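Local coordinates for periplasmic branched-chain amino acid-binding protein (Burkholderia mallei, PDB 3I09) that probably binds branched-chain amino acids or related small carboxylates in the periplasm for an ABC transporter, and holds acetoacetic acid in this crystal, at residues D19-G25 against S277-D283; I29-D35 against D283-T288; V118-Y122 against I314-Y318. The contacts are given in a common frame with arbitrary orientation. Residue numbers count along the deposited sequence, not the author numbering.

Interaction 1: D19-G25 against S277-D283; sequences DIDGQGG and SSLQAAD
D19-G25 is a loop that turns into the start of helix 22-36. S277 precedes helix 278-297, and S278-D283 form its first turns. CA atoms of I20 and S277 lie 6.0 Å apart, and those of G25 and Q280 only 4.6 Å. D19 has a near-helical backbone, and its O accepts from Q280 NE2 at 3.1 Å. At I20 (phi/psi -79/-16), I20 O instead accepts from S277 OG at 2.6 Å. The side chain of I20 (p, t) runs to L279, CD1 to CD1 4.0 Å, and also touches the bound acetoacetic acid. S277 is the N-cap of its helix (chi1 p). Its OG accepts from Q280 N at 3.3 Å and weakly from L279 N at 3.1 Å, while S277 N donates to Q280 OE1 at 2.9 Å. This is a capping box, here set beside the ligand cleft of a type I periplasmic binding protein. Next, D21 has an unusual backbone (-146/-101), neither helical nor extended, at the turn into the helix. Its O accepts from Q280 NE2 at 3.0 Å. The Q280 amide thus serves its own cap through OE1 and the loop through NE2. D21 (t) places OD1 2.5 Å from D283 OD2. Water 1 donates to D21 OD2 at 2.7 Å and D283 OD1 at 2.9 Å; D21 OD2 also bonds T11. G22 has positive phi (52/-142). G24 and G25 are helical, and G25 N donates to D21 O at 3.0 Å. A CB on G24 would clash with Q280 NE2. One on G25 would clash with D283 OD2, which lies 3.0 Å from G25 CA.

Interaction 2: I29-D35 against D283-T288; sequences IKMAVAD and DYSSVT. With EDO (1,2-ethanediol), chain J.
I29-D35 of helix 22-36 and D283-T288 of helix 278-297 are both regular helix. Their axes come within 8.0 Å and cross at -36°, running broadly the same way. I29 and Y284 have the nearest CA atoms, 4.9 Å apart. The helices lie side by side on one face of a lobe's mixed sheet: I29 and V33 touch strands 5-11 and 43-51, and V287 touches I7. Y284 takes chi1 t and chi2 -69°, which lays its ring along helix 22-36. A32 sits over one face: its CB is 3.7 Å from the ring centroid, 15° off the normal, a CH-pi contact. D35 (m) meets the ring edge, and Y284 OH donates to D35 OD2 at 2.5 Å. V287 (t) points at the first helix. Its CG1 is 3.7 Å from A32 CB and 3.9 Å from V33 CG2, and its CG2 is 3.9 Å from CG1 of I29 (m, t). Water 2 donates to A32 O at 2.8 Å and hydrogen-bonds T288 OG1 at 2.8 Å. The small A32 permits close approach, so apolar packing joins the helices on the sheet side, while D35, also salt-bridged to R267, adds a charged hydrogen bond at the solvent-exposed margin.

Interaction 3: V118-Y122 against I314-Y318; sequences VHYAY and IDDFY. With AAE (acetoacetic acid), chain C; EDO (1,2-ethanediol), chain M.
V118-Y122 is the end of strand 117-119 followed by a loop. I314-Y318 starts as the short strand 314-315 and then turns. The backbones stay apart: the nearest CA atoms, of A121 and Y318, are 9.3 Å from each other. Y120 (-91/-40) and A121 (-103/-46) turn the chain, and Y122 is extended again. The loop leaves the edge of the six-stranded sheet for helix 124-137, beside the four-stranded sheet, consistent with a connection between the lobes of a type I periplasmic binding protein. D316 (-140/-171, chi1 p) forms an Asx turn, its OD1 accepting from Y318 N at 2.9 Å; its OD2 is hydrogen-bonded to S285 of helix 278-297. Long side chains bridge the gap. Y120 (t, chi2 88°) and Y318 (t, chi2 71°) hold near-parallel rings, planes at 22°, slid until they barely overlap, centroids 5.9 Å apart. Their closest atoms are Y120 CE2 and Y318 CE2 at 3.8 Å. Y318 OH reaches A121, 3.2 Å from A121 CA and 3.4 Å from A121 CB. I314 (m, t) packs on Y120, with I314 CG2 3.8 Å from Y120 OH. Y122 turns to the ligand pocket, its OH 3.6 Å from C5 of acetoacetic acid. Between the segments the contact is mainly apolar and aromatic. The hydroxyls are paired outside it: Y120 with S285 and T289, Y318 with S252. The rings can therefore be buried without leaving their polar ends unsatisfied.

Helix 278-297 ties the three contacts together. Interactions 1 and 2 are successive parts of its packing against helix 22-36 and share D283. Interaction 1 is buried near the ligand and largely polar, with cap, carbonyl and carboxylate groups. Interaction 2 lies farther out, about 17 Å from the chain centre, and is partly buried. It is mainly apolar, with a charge at the exposed D35. Interaction 3 is buried and aromatic, and joins the loops after strands 117-119 and 314-315, with I314 of the latter. It leans on the same helix: A282 CB is 3.6 Å from Y318 CZ, and S285 OG probably hydrogen-bonds Y120 OH and D316 OD2, each at 2.6 Å. I20 and Y122 bring interactions 1 and 3 to the ligand pocket.

Interaction 1: D19-G25 against S277-D283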
loop_
_atom_site.group_PDB
_atom_site.type_symbol
_atom_site.label_atom_id
_atom_site.label_comp_id
_atom_site.label_asym_id
_atom_site.label_seq_id
_atom_site.Cartn_x
_atom_site.Cartn_y
_atom_site.Cartn_z
ATOM N N ASP A 19 -6.314 -4.065 10.454
ATOM C CA ASP A 19 -7.564 -4.350 9.729
ATOM C C ASP A 19 -7.353 -4.319 8.249
ATOM O O ASP A 19 -7.955 -5.100 7.530
ATOM C CB ASP A 19 -8.678 -3.350 10.084
ATOM C CG ASP A 19 -9.200 -3.505 11.478
ATOM O OD1 ASP A 19 -9.149 -4.620 12.037
ATOM O OD2 ASP A 19 -9.692 -2.484 12.008
ATOM N N ILE A 20 -6.510 -3.406 7.763
ATOM C CA ILE A 20 -6.342 -3.235 6.311
ATOM C C ILE A 20 -5.426 -4.329 5.697
ATOM O O ILE A 20 -5.382 -4.520 4.482
ATOM C CB ILE A 20 -5.789 -1.811 5.960
ATOM C CG1 ILE A 20 -4.445 -1.555 6.640
ATOM C CG2 ILE A 20 -6.782 -0.704 6.324
ATOM C CD1 ILE A 20 -3.759 -0.302 6.128
ATOM N N ASP A 21 -4.680 -5.043 6.535
ATOM C CA ASP A 21 -3.752 -6.073 6.079
ATOM C C ASP A 21 -3.762 -7.165 7.139
ATOM O O ASP A 21 -4.731 -7.971 7.197
ATOM C CB ASP A 21 -2.346 -5.477 5.793
ATOM C CG ASP A 21 -1.389 -6.487 5.148
ATOM O OD1 ASP A 21 -1.868 -7.349 4.334
ATOM O OD2 ASP A 21 -0.148 -6.422 5.418
ATOM N N GLY A 22 -2.758 -7.203 8.015
ATOM C CA GLY A 22 -2.823 -8.070 9.199
ATOM C C GLY A 22 -3.168 -9.534 8.924
ATOM O O GLY A 22 -2.686 -10.128 7.942
ATOM N N GLN A 23 -3.965 -10.130 9.819
ATOM C CA GLN A 23 -4.358 -11.529 9.730
ATOM C C GLN A 23 -5.074 -11.842 8.410
ATOM O O GLN A 23 -4.930 -12.922 7.861
ATOM C CB GLN A 23 -5.245 -11.939 10.939
ATOM C CG GLN A 23 -6.112 -13.219 10.694
ATOM N N GLY A 24 -5.850 -10.890 7.913
ATOM C CA GLY A 24 -6.545 -11.037 6.637
ATOM C C GLY A 24 -5.585 -11.231 5.485
ATOM O O GLY A 24 -5.801 -12.035 4.584
ATOM N N GLY A 25 -4.497 -10.502 5.544
ATOM C CA GLY A 25 -3.435 -10.621 4.531
ATOM C C GLY A 25 -2.791 -11.981 4.584
ATOM O O GLY A 25 -2.515 -12.579 3.548
ATOM N N SER A 277 -9.520 -5.528 1.458
ATOM C CA SER A 277 -8.878 -4.319 0.981
ATOM C C SER A 277 -7.984 -4.632 -0.223
ATOM O O SER A 277 -7.686 -5.805 -0.528
ATOM C CB SER A 277 -7.960 -3.707 2.049
ATOM O OG SER A 277 -6.755 -4.481 2.232
ATOM N N SER A 278 -7.516 -3.584 -0.873
ATOM C CA SER A 278 -6.570 -3.731 -1.975
ATOM C C SER A 278 -5.229 -4.420 -1.530
ATOM O O SER A 278 -4.592 -5.106 -2.328
ATOM C CB SER A 278 -6.291 -2.370 -2.623
ATOM O OG SER A 278 -5.691 -1.471 -1.693
ATOM N N LEU A 279 -4.843 -4.267 -0.260
ATOM C CA LEU A 279 -3.645 -4.934 0.244
ATOM C C LEU A 279 -3.823 -6.430 0.358
ATOM O O LEU A 279 -2.938 -7.192 0.027
ATOM C CB LEU A 279 -3.208 -4.325 1.589
ATOM C CG LEU A 279 -3.025 -2.824 1.634
ATOM C CD1 LEU A 279 -2.537 -2.429 3.013
ATOM C CD2 LEU A 279 -2.051 -2.306 0.539
ATOM N N GLN A 280 -4.970 -6.859 0.887
ATOM C CA GLN A 280 -5.267 -8.262 1.042
ATOM C C GLN A 280 -5.367 -8.973 -0.318
ATOM O O GLN A 280 -4.797 -10.060 -0.504
ATOM C CB GLN A 280 -6.522 -8.418 1.920
ATOM C CG GLN A 280 -6.206 -8.049 3.391
ATOM C CD GLN A 280 -7.317 -7.406 4.187
ATOM O OE1 GLN A 280 -8.382 -7.034 3.663
ATOM N NE2 GLN A 280 -7.073 -7.271 5.503
ATOM N N ALA A 281 -6.013 -8.317 -1.280
ATOM C CA ALA A 281 -5.995 -8.761 -2.696
ATOM C C ALA A 281 -4.595 -8.868 -3.279
ATOM O O ALA A 281 -4.194 -9.900 -3.861
ATOM C CB ALA A 281 -6.878 -7.805 -3.577
ATOM N N ALA A 282 -3.821 -7.798 -3.122
ATOM C CA ALA A 282 -2.422 -7.764 -3.607
ATOM C C ALA A 282 -1.527 -8.826 -2.953
ATOM O O ALA A 282 -0.682 -9.420 -3.630
ATOM C CB ALA A 282 -1.835 -6.384 -3.409
ATOM N N ASP A 283 -1.734 -9.103 -1.651
ATOM C CA ASP A 283 -1.014 -10.179 -0.970
ATOM C C ASP A 283 -1.194 -11.511 -1.713
ATOM O O ASP A 283 -0.203 -12.232 -1.983
ATOM C CB ASP A 283 -1.493 -10.364 0.484
ATOM C CG ASP A 283 -1.092 -9.234 1.440
ATOM O OD1 ASP A 283 -0.090 -8.529 1.198
ATOM O OD2 ASP A 283 -1.829 -9.077 2.476
HETATM O O HOH W 1 0.747 -6.292 2.902
#

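Interaction 2: I29-D35 against D283-T288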
loop_
_atom_site.group_PDB
_atom_site.type_symbol
_atom_site.label_atom_id
_atom_site.label_comp_id
_atom_site.label_asym_id
_atom_site.label_seq_id
_atom_site.Cartn_x
_atom_site.Cartn_y
_atom_site.Cartn_z
ATOM N N ILE A 29 -2.663 -14.887 1.671
ATOM C CA ILE A 29 -1.433 -15.588 1.290
ATOM C C ILE A 29 -1.595 -17.102 1.341
ATOM O O ILE A 29 -1.208 -17.801 0.413
ATOM C CB ILE A 29 -0.233 -15.128 2.130
ATOM C CG1 ILE A 29 0.167 -13.719 1.714
ATOM C CG2 ILE A 29 0.941 -16.138 2.023
ATOM C CD1 ILE A 29 1.152 -12.975 2.663
ATOM N N LYS A 30 -2.171 -17.614 2.423
ATOM C CA LYS A 30 -2.394 -19.037 2.535
ATOM C C LYS A 30 -3.374 -19.537 1.468
ATOM O O LYS A 30 -3.180 -20.625 0.970
ATOM C CB LYS A 30 -2.810 -19.434 3.973
ATOM C CG LYS A 30 -1.644 -19.170 4.953
ATOM C CD LYS A 30 -1.956 -19.470 6.405
ATOM C CE LYS A 30 -2.058 -20.997 6.648
ATOM N NZ LYS A 30 -0.764 -21.755 6.466
HETATM N N MSE A 31 -4.397 -18.745 1.121
HETATM C CA MSE A 31 -5.316 -19.173 0.060
HETATM C C MSE A 31 -4.578 -19.257 -1.267
HETATM O O MSE A 31 -4.784 -20.206 -1.999
HETATM C CB MSE A 31 -6.523 -18.249 -0.063
HETATM C CG MSE A 31 -7.520 -18.380 1.060
HETATM SE SE MSE A 31 -9.076 -17.253 0.690
HETATM C CE MSE A 31 -9.312 -17.948 -1.076
ATOM N N ALA A 32 -3.714 -18.285 -1.567
ATOM C CA ALA A 32 -2.924 -18.311 -2.819
ATOM C C ALA A 32 -2.033 -19.565 -2.885
ATOM O O ALA A 32 -1.899 -20.170 -3.912
ATOM C CB ALA A 32 -2.048 -17.045 -2.936
ATOM N N VAL A 33 -1.420 -19.923 -1.774
ATOM C CA VAL A 33 -0.589 -21.134 -1.714
ATOM C C VAL A 33 -1.432 -22.383 -1.997
ATOM O O VAL A 33 -1.061 -23.232 -2.813
ATOM C CB VAL A 33 0.152 -21.218 -0.385
ATOM C CG1 VAL A 33 0.850 -22.585 -0.218
ATOM C CG2 VAL A 33 1.184 -20.049 -0.326
ATOM N N ALA A 34 -2.553 -22.498 -1.301
ATOM C CA ALA A 34 -3.453 -23.627 -1.502
ATOM C C ALA A 34 -3.964 -23.655 -2.919
ATOM O O ALA A 34 -3.968 -24.719 -3.561
ATOM C CB ALA A 34 -4.614 -23.568 -0.509
ATOM N N ASP A 35 -4.375 -22.498 -3.450
ATOM C CA ASP A 35 -4.914 -22.475 -4.821
ATOM C C ASP A 35 -3.913 -22.891 -5.900
ATOM O O ASP A 35 -4.298 -23.483 -6.918
ATOM C CB ASP A 35 -5.516 -21.125 -5.179
ATOM C CG ASP A 35 -6.763 -20.794 -4.357
ATOM O OD1 ASP A 35 -7.358 -21.691 -3.703
ATOM O OD2 ASP A 35 -7.158 -19.609 -4.375
ATOM N N ASP A 283 -1.734 -9.103 -1.651
ATOM C CA ASP A 283 -1.014 -10.179 -0.970
ATOM C C ASP A 283 -1.194 -11.511 -1.713
ATOM O O ASP A 283 -0.203 -12.232 -1.983
ATOM C CB ASP A 283 -1.493 -10.364 0.484
ATOM C CG ASP A 283 -1.092 -9.234 1.440
ATOM O OD1 ASP A 283 -0.090 -8.529 1.198
ATOM O OD2 ASP A 283 -1.829 -9.077 2.476
ATOM N N TYR A 284 -2.453 -11.861 -2.004
ATOM C CA TYR A 284 -2.762 -13.086 -2.729
ATOM C C TYR A 284 -2.095 -13.047 -4.116
ATOM O O TYR A 284 -1.410 -14.001 -4.511
ATOM C CB TYR A 284 -4.275 -13.285 -2.821
ATOM C CG TYR A 284 -4.738 -14.499 -3.600
ATOM C CD1 TYR A 284 -4.582 -14.569 -4.969
ATOM C CD2 TYR A 284 -5.351 -15.581 -2.956
ATOM C CE1 TYR A 284 -5.013 -15.685 -5.697
ATOM C CE2 TYR A 284 -5.827 -16.688 -3.684
ATOM C CZ TYR A 284 -5.610 -16.733 -5.043
ATOM O OH TYR A 284 -6.024 -17.799 -5.751
ATOM N N SER A 285 -2.259 -11.948 -4.836
ATOM C CA SER A 285 -1.749 -11.863 -6.209
ATOM C C SER A 285 -0.231 -11.982 -6.269
ATOM O O SER A 285 0.320 -12.610 -7.160
ATOM C CB SER A 285 -2.189 -10.528 -6.852
ATOM O OG SER A 285 -1.610 -10.336 -8.132
ATOM N N SER A 286 0.441 -11.328 -5.329
ATOM C CA SER A 286 1.907 -11.284 -5.296
ATOM C C SER A 286 2.459 -12.682 -5.069
ATOM O O SER A 286 3.471 -13.063 -5.671
ATOM C CB SER A 286 2.422 -10.299 -4.210
ATOM O OG SER A 286 2.154 -10.817 -2.934
ATOM N N VAL A 287 1.774 -13.496 -4.251
ATOM C CA VAL A 287 2.195 -14.880 -4.019
ATOM C C VAL A 287 2.007 -15.748 -5.272
ATOM O O VAL A 287 2.881 -16.526 -5.642
ATOM C CB VAL A 287 1.497 -15.471 -2.754
ATOM C CG1 VAL A 287 1.681 -16.995 -2.634
ATOM C CG2 VAL A 287 2.086 -14.734 -1.503
ATOM N N THR A 288 0.875 -15.600 -5.936
ATOM C CA THR A 288 0.680 -16.242 -7.191
ATOM C C THR A 288 1.792 -15.877 -8.196
ATOM O O THR A 288 2.354 -16.746 -8.853
ATOM C CB THR A 288 -0.693 -15.922 -7.786
ATOM O OG1 THR A 288 -1.714 -16.192 -6.822
ATOM C CG2 THR A 288 -0.910 -16.763 -9.026
HETATM C C1 EDO J . 1.324 -24.042 4.917
HETATM O O1 EDO J . 2.167 -23.242 5.781
HETATM C C2 EDO J . 1.019 -23.328 3.606
HETATM O O2 EDO J . 0.067 -22.243 3.807
HETATM O O HOH W 2 -2.087 -18.908 -6.449
#

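Interaction 3: V118-Y122 against I314-Y318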
loop_
_atom_site.group_PDB
_atom_site.type_symbol
_atom_site.label_atom_id
_atom_site.label_comp_id
_atom_site.label_asym_id
_atom_site.label_seq_id
_atom_site.Cartn_x
_atom_site.Cartn_y
_atom_site.Cartn_z
ATOM N N VAL A 118 10.540 -5.943 -5.060
ATOM C CA VAL A 118 9.384 -5.652 -5.862
ATOM C C VAL A 118 8.424 -4.843 -4.991
ATOM O O VAL A 118 8.128 -5.260 -3.865
ATOM C CB VAL A 118 8.703 -6.941 -6.333
ATOM C CG1 VAL A 118 7.415 -6.624 -7.125
ATOM C CG2 VAL A 118 9.690 -7.748 -7.175
ATOM N N HIS A 119 7.917 -3.723 -5.531
ATOM C CA HIS A 119 6.921 -2.914 -4.833
ATOM C C HIS A 119 5.616 -3.106 -5.591
ATOM O O HIS A 119 5.440 -2.630 -6.707
ATOM C CB HIS A 119 7.363 -1.444 -4.730
ATOM C CG HIS A 119 6.709 -0.693 -3.590
ATOM N ND1 HIS A 119 6.876 0.662 -3.409
ATOM C CD2 HIS A 119 5.966 -1.118 -2.540
ATOM C CE1 HIS A 119 6.203 1.051 -2.341
ATOM N NE2 HIS A 119 5.643 -0.008 -1.786
ATOM N N TYR A 120 4.712 -3.873 -4.981
ATOM C CA TYR A 120 3.691 -4.555 -5.744
ATOM C C TYR A 120 2.365 -3.818 -5.946
ATOM O O TYR A 120 1.771 -3.931 -7.034
ATOM C CB TYR A 120 3.404 -5.938 -5.162
ATOM C CG TYR A 120 2.713 -6.906 -6.116
ATOM C CD1 TYR A 120 3.455 -7.714 -6.976
ATOM C CD2 TYR A 120 1.314 -7.089 -6.076
ATOM C CE1 TYR A 120 2.832 -8.647 -7.808
ATOM C CE2 TYR A 120 0.676 -8.008 -6.930
ATOM C CZ TYR A 120 1.451 -8.803 -7.775
ATOM O OH TYR A 120 0.871 -9.710 -8.633
ATOM N N ALA A 121 1.877 -3.134 -4.912
ATOM C CA ALA A 121 0.473 -2.663 -4.892
ATOM C C ALA A 121 0.236 -1.188 -5.172
ATOM O O ALA A 121 -0.674 -0.828 -5.935
ATOM C CB ALA A 121 -0.203 -3.062 -3.587
ATOM N N TYR A 122 1.012 -0.334 -4.535
ATOM C CA TYR A 122 0.856 1.124 -4.632
ATOM C C TYR A 122 2.136 1.762 -4.100
ATOM O O TYR A 122 2.927 1.096 -3.470
ATOM C CB TYR A 122 -0.331 1.651 -3.831
ATOM C CG TYR A 122 -0.113 1.652 -2.358
ATOM C CD1 TYR A 122 -0.040 0.457 -1.648
ATOM C CD2 TYR A 122 0.182 2.830 -1.676
ATOM C CE1 TYR A 122 0.230 0.448 -0.259
ATOM C CE2 TYR A 122 0.410 2.834 -0.285
ATOM C CZ TYR A 122 0.464 1.652 0.404
ATOM O OH TYR A 122 0.721 1.669 1.765
ATOM N N ILE A 314 1.962 -10.072 -15.663
ATOM C CA ILE A 314 0.987 -10.400 -14.601
ATOM C C ILE A 314 -0.436 -10.141 -15.147
ATOM O O ILE A 314 -0.703 -9.112 -15.803
ATOM C CB ILE A 314 1.247 -9.572 -13.362
ATOM C CG1 ILE A 314 2.600 -9.973 -12.752
ATOM C CG2 ILE A 314 0.054 -9.756 -12.341
ATOM C CD1 ILE A 314 3.243 -8.972 -11.829
ATOM N N ASP A 315 -1.356 -11.090 -14.968
ATOM C CA ASP A 315 -2.721 -10.882 -15.418
ATOM C C ASP A 315 -3.640 -11.767 -14.598
ATOM O O ASP A 315 -3.834 -12.940 -14.918
ATOM C CB ASP A 315 -2.892 -11.215 -16.926
ATOM C CG ASP A 315 -4.267 -10.838 -17.479
ATOM O OD1 ASP A 315 -5.138 -10.289 -16.763
ATOM O OD2 ASP A 315 -4.479 -11.057 -18.703
ATOM N N ASP A 316 -4.151 -11.217 -13.515
ATOM C CA ASP A 316 -5.041 -11.953 -12.644
ATOM C C ASP A 316 -6.184 -11.031 -12.170
ATOM O O ASP A 316 -6.349 -9.918 -12.690
ATOM C CB ASP A 316 -4.237 -12.629 -11.529
ATOM C CG ASP A 316 -3.544 -11.636 -10.584
ATOM O OD1 ASP A 316 -3.922 -10.451 -10.549
ATOM O OD2 ASP A 316 -2.648 -12.068 -9.822
ATOM N N PHE A 317 -6.991 -11.520 -11.212
ATOM C CA PHE A 317 -8.127 -10.770 -10.701
ATOM C C PHE A 317 -7.707 -9.426 -10.046
ATOM O O PHE A 317 -8.540 -8.523 -9.899
ATOM C CB PHE A 317 -8.878 -11.608 -9.647
ATOM C CG PHE A 317 -8.193 -11.602 -8.331
ATOM C CD1 PHE A 317 -7.148 -12.462 -8.067
ATOM C CD2 PHE A 317 -8.530 -10.662 -7.383
ATOM C CE1 PHE A 317 -6.457 -12.378 -6.875
ATOM C CE2 PHE A 317 -7.844 -10.607 -6.171
ATOM C CZ PHE A 317 -6.810 -11.473 -5.938
ATOM N N TYR A 318 -6.445 -9.338 -9.629
ATOM C CA TYR A 318 -5.899 -8.141 -8.974
ATOM C C TYR A 318 -5.463 -7.080 -10.000
ATOM O O TYR A 318 -5.883 -5.937 -9.910
ATOM C CB TYR A 318 -4.747 -8.514 -8.016
ATOM C CG TYR A 318 -4.093 -7.279 -7.457
ATOM C CD1 TYR A 318 -4.777 -6.473 -6.521
ATOM C CD2 TYR A 318 -2.828 -6.884 -7.874
ATOM C CE1 TYR A 318 -4.208 -5.283 -6.040
ATOM C CE2 TYR A 318 -2.244 -5.662 -7.408
ATOM C CZ TYR A 318 -2.961 -4.871 -6.503
ATOM O OH TYR A 318 -2.371 -3.686 -6.075
HETATM O O1 AAE C . 3.746 2.702 4.231
HETATM C C2 AAE C . 3.098 2.862 5.280
HETATM O O3 AAE C . 3.649 3.008 6.394
HETATM C C4 AAE C . 1.584 2.944 5.185
HETATM C C5 AAE C . 0.949 1.596 5.381
HETATM O O8 AAE C . 1.631 0.543 5.365
HETATM C C9 AAE C . -0.551 1.596 5.427
HETATM C C1 EDO M . -9.002 -10.724 -14.668
HETATM O O1 EDO M . -9.541 -9.726 -13.802
HETATM C C2 EDO M . -8.899 -12.077 -13.977
HETATM O O2 EDO M . -9.749 -13.015 -14.634
#